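Local coordinates for protein methylxanthine N3-demethylase NdmB (Pseudomonas putida, PDB 6ICL) that removes the N3-methyl group of theobromine and other methylxanthines as formaldehyde, acting as a Rieske non-heme iron oxygenase in bacterial caffeine degradation, at residues Tyr179-Val184 / Asp312-Val317. Numbering follows the deposited sequence.
Sequences YIWETV and DEDQPV. With FE (Fe (III) ion), chain C.
Trp181, at the end of strand 171-181, outermost within this chain in the antiparallel sheet of the catalytic domain of this Rieske oxygenase, lays its indole against Gln315 and Asp314 of helix 300-319, the helix that supplies the carboxylate of the mononuclear iron site. Gln315 covers one face of the indole. Its CG sits over the five-membered ring, 3.8 Å from the centroid, a CH-pi contact, and its CA lies above the same face toward the rim. With CG anti to the backbone N (chi1 -177°) and the chain extended beyond it, the glutamine runs along the pyrrole side of the indole, its amide turned only 20° from the ring plane. The edge of the Tyr179 ring backs the opposite face, its CE2 3.5 Å above the indole plane and offset toward the rim, and Arg188 adds a cation-pi contact. The indole N-H is met in the ring plane by a water, 3.0 Å from Trp181 NE1, which in turn donates to Gln315 OE1 at 3.2 Å; the two side chains thus share a water instead of bonding directly. Gln315 NE2 is held by Glu319, one turn further along the helix, whose carboxylate also takes the backbone N-H of Glu182. At the benzo end, Trp181 CH2 comes within 3.5 Å of Asp314 CB, and the carboxylate plane stands 66° from that of the indole. A leucine in place of Trp181 would probably leave the bridging water without its N-H donor and open a gap beside Gln315 and the CB of the iron ligand. His197 and His202 complete the protein ligands of the iron, and Asn191 hydrogen-bonds Asp314 OD1. Asp314 itself grips the iron in bidentate fashion, through OD1 at 2.3 Å and OD2 at 2.2 Å.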
loop_
_atom_site.group_PDB
_atom_site.type_symbol
_atom_site.label_atom_id
_atom_site.label_comp_id
_atom_site.label_asym_id
_atom_site.label_seq_id
_atom_site.Cartn_x
_atom_site.Cartn_y
_atom_site.Cartn_z
ATOM N N TYR A 179 6.963 -5.235 -23.170
ATOM C CA TYR A 179 6.461 -4.179 -22.297
ATOM C C TYR A 179 5.139 -3.660 -22.846
ATOM O O TYR A 179 4.905 -3.671 -24.062
ATOM C CB TYR A 179 7.478 -3.020 -22.142
ATOM C CG TYR A 179 7.790 -2.325 -23.443
ATOM C CD1 TYR A 179 8.767 -2.833 -24.298
ATOM C CD2 TYR A 179 7.105 -1.160 -23.833
ATOM C CE1 TYR A 179 9.060 -2.213 -25.516
ATOM C CE2 TYR A 179 7.390 -0.541 -25.068
ATOM C CZ TYR A 179 8.377 -1.070 -25.891
ATOM O OH TYR A 179 8.692 -0.486 -27.114
ATOM N N ILE A 180 4.271 -3.211 -21.926
ATOM C CA ILE A 180 2.930 -2.724 -22.245
ATOM C C ILE A 180 2.982 -1.199 -22.283
ATOM O O ILE A 180 3.593 -0.570 -21.408
ATOM C CB ILE A 180 1.902 -3.222 -21.208
ATOM C CG1 ILE A 180 1.692 -4.733 -21.338
ATOM C CG2 ILE A 180 0.568 -2.466 -21.307
ATOM C CD1 ILE A 180 0.518 -5.120 -22.234
ATOM N N TRP A 181 2.391 -0.602 -23.319
ATOM C CA TRP A 181 2.053 0.821 -23.322
ATOM C C TRP A 181 0.540 0.938 -23.398
ATOM O O TRP A 181 -0.116 0.140 -24.087
ATOM C CB TRP A 181 2.680 1.588 -24.509
ATOM C CG TRP A 181 4.124 2.024 -24.322
ATOM C CD1 TRP A 181 4.943 1.738 -23.265
ATOM C CD2 TRP A 181 4.905 2.848 -25.221
ATOM N NE1 TRP A 181 6.187 2.318 -23.453
ATOM C CE2 TRP A 181 6.183 3.020 -24.635
ATOM C CE3 TRP A 181 4.640 3.462 -26.456
ATOM C CZ2 TRP A 181 7.193 3.772 -25.240
ATOM C CZ3 TRP A 181 5.649 4.201 -27.064
ATOM C CH2 TRP A 181 6.908 4.353 -26.456
ATOM N N GLU A 182 -0.011 1.933 -22.699
ATOM C CA GLU A 182 -1.450 2.220 -22.754
ATOM C C GLU A 182 -1.747 3.143 -23.942
ATOM O O GLU A 182 -2.103 4.325 -23.816
ATOM C CB GLU A 182 -1.919 2.815 -21.430
ATOM C CG GLU A 182 -1.738 1.838 -20.273
ATOM C CD GLU A 182 -1.910 2.502 -18.934
ATOM O OE1 GLU A 182 -3.037 2.972 -18.655
ATOM O OE2 GLU A 182 -0.915 2.572 -18.169
ATOM N N THR A 183 -1.558 2.569 -25.125
ATOM C CA THR A 183 -1.968 3.165 -26.384
ATOM C C THR A 183 -2.190 2.017 -27.353
ATOM O O THR A 183 -1.891 0.866 -27.043
ATOM C CB THR A 183 -0.913 4.136 -26.914
ATOM O OG1 THR A 183 -1.460 4.907 -27.995
ATOM C CG2 THR A 183 0.289 3.346 -27.434
ATOM N N VAL A 184 -2.703 2.331 -28.539
ATOM C CA VAL A 184 -2.911 1.316 -29.557
ATOM C C VAL A 184 -1.630 1.130 -30.358
ATOM O O VAL A 184 -0.737 1.991 -30.389
ATOM C CB VAL A 184 -4.100 1.667 -30.468
ATOM C CG1 VAL A 184 -5.389 1.572 -29.668
ATOM C CG2 VAL A 184 -3.924 3.071 -31.070
ATOM N N ASP A 312 11.326 5.157 -21.821
ATOM C CA ASP A 312 10.683 5.891 -20.737
ATOM C C ASP A 312 10.495 7.364 -21.069
ATOM O O ASP A 312 9.609 7.995 -20.490
ATOM C CB ASP A 312 11.477 5.757 -19.431
ATOM C CG ASP A 312 11.322 4.386 -18.794
ATOM O OD1 ASP A 312 10.315 3.681 -19.076
ATOM O OD2 ASP A 312 12.226 4.019 -18.010
ATOM N N GLU A 313 11.283 7.916 -21.999
ATOM C CA GLU A 313 11.017 9.282 -22.465
ATOM C C GLU A 313 9.792 9.332 -23.383
ATOM O O GLU A 313 8.943 10.215 -23.242
ATOM C CB GLU A 313 12.260 9.846 -23.162
ATOM C CG GLU A 313 13.403 10.059 -22.195
ATOM C CD GLU A 313 14.716 10.333 -22.886
ATOM O OE1 GLU A 313 14.853 10.037 -24.095
ATOM O OE2 GLU A 313 15.622 10.832 -22.204
ATOM N N ASP A 314 9.664 8.372 -24.299
ATOM C CA ASP A 314 8.511 8.339 -25.199
ATOM C C ASP A 314 7.214 8.021 -24.465
ATOM O O ASP A 314 6.157 8.570 -24.801
ATOM C CB ASP A 314 8.729 7.295 -26.290
ATOM C CG ASP A 314 9.681 7.759 -27.394
ATOM O OD1 ASP A 314 9.559 8.898 -27.891
ATOM O OD2 ASP A 314 10.535 6.959 -27.782
ATOM N N GLN A 315 7.256 7.094 -23.500
ATOM C CA GLN A 315 6.032 6.500 -22.973
ATOM C C GLN A 315 4.981 7.520 -22.526
ATOM O O GLN A 315 3.838 7.433 -22.992
ATOM C CB GLN A 315 6.352 5.543 -21.813
ATOM C CG GLN A 315 5.062 4.852 -21.294
ATOM C CD GLN A 315 5.329 3.741 -20.274
ATOM O OE1 GLN A 315 6.454 3.588 -19.824
ATOM N NE2 GLN A 315 4.288 2.947 -19.932
ATOM N N PRO A 316 5.274 8.476 -21.644
ATOM C CA PRO A 316 4.192 9.373 -21.200
ATOM C C PRO A 316 3.696 10.305 -22.297
ATOM O O PRO A 316 2.528 10.701 -22.271
ATOM C CB PRO A 316 4.831 10.150 -20.044
ATOM C CG PRO A 316 6.313 10.091 -20.338
ATOM C CD PRO A 316 6.540 8.749 -20.940
ATOM N N VAL A 317 4.533 10.656 -23.273
ATOM C CA VAL A 317 4.060 11.508 -24.365
ATOM C C VAL A 317 3.098 10.735 -25.256
ATOM O O VAL A 317 1.996 11.207 -25.572
ATOM C CB VAL A 317 5.255 12.068 -25.157
ATOM C CG1 VAL A 317 4.764 12.928 -26.338
ATOM C CG2 VAL A 317 6.148 12.884 -24.211
HETATM FE FE FE C . 11.332 8.300 -29.296
HETATM O O HOH W 1 8.240 1.514 -21.433
HETATM O O HOH W 2 12.082 6.750 -30.457
#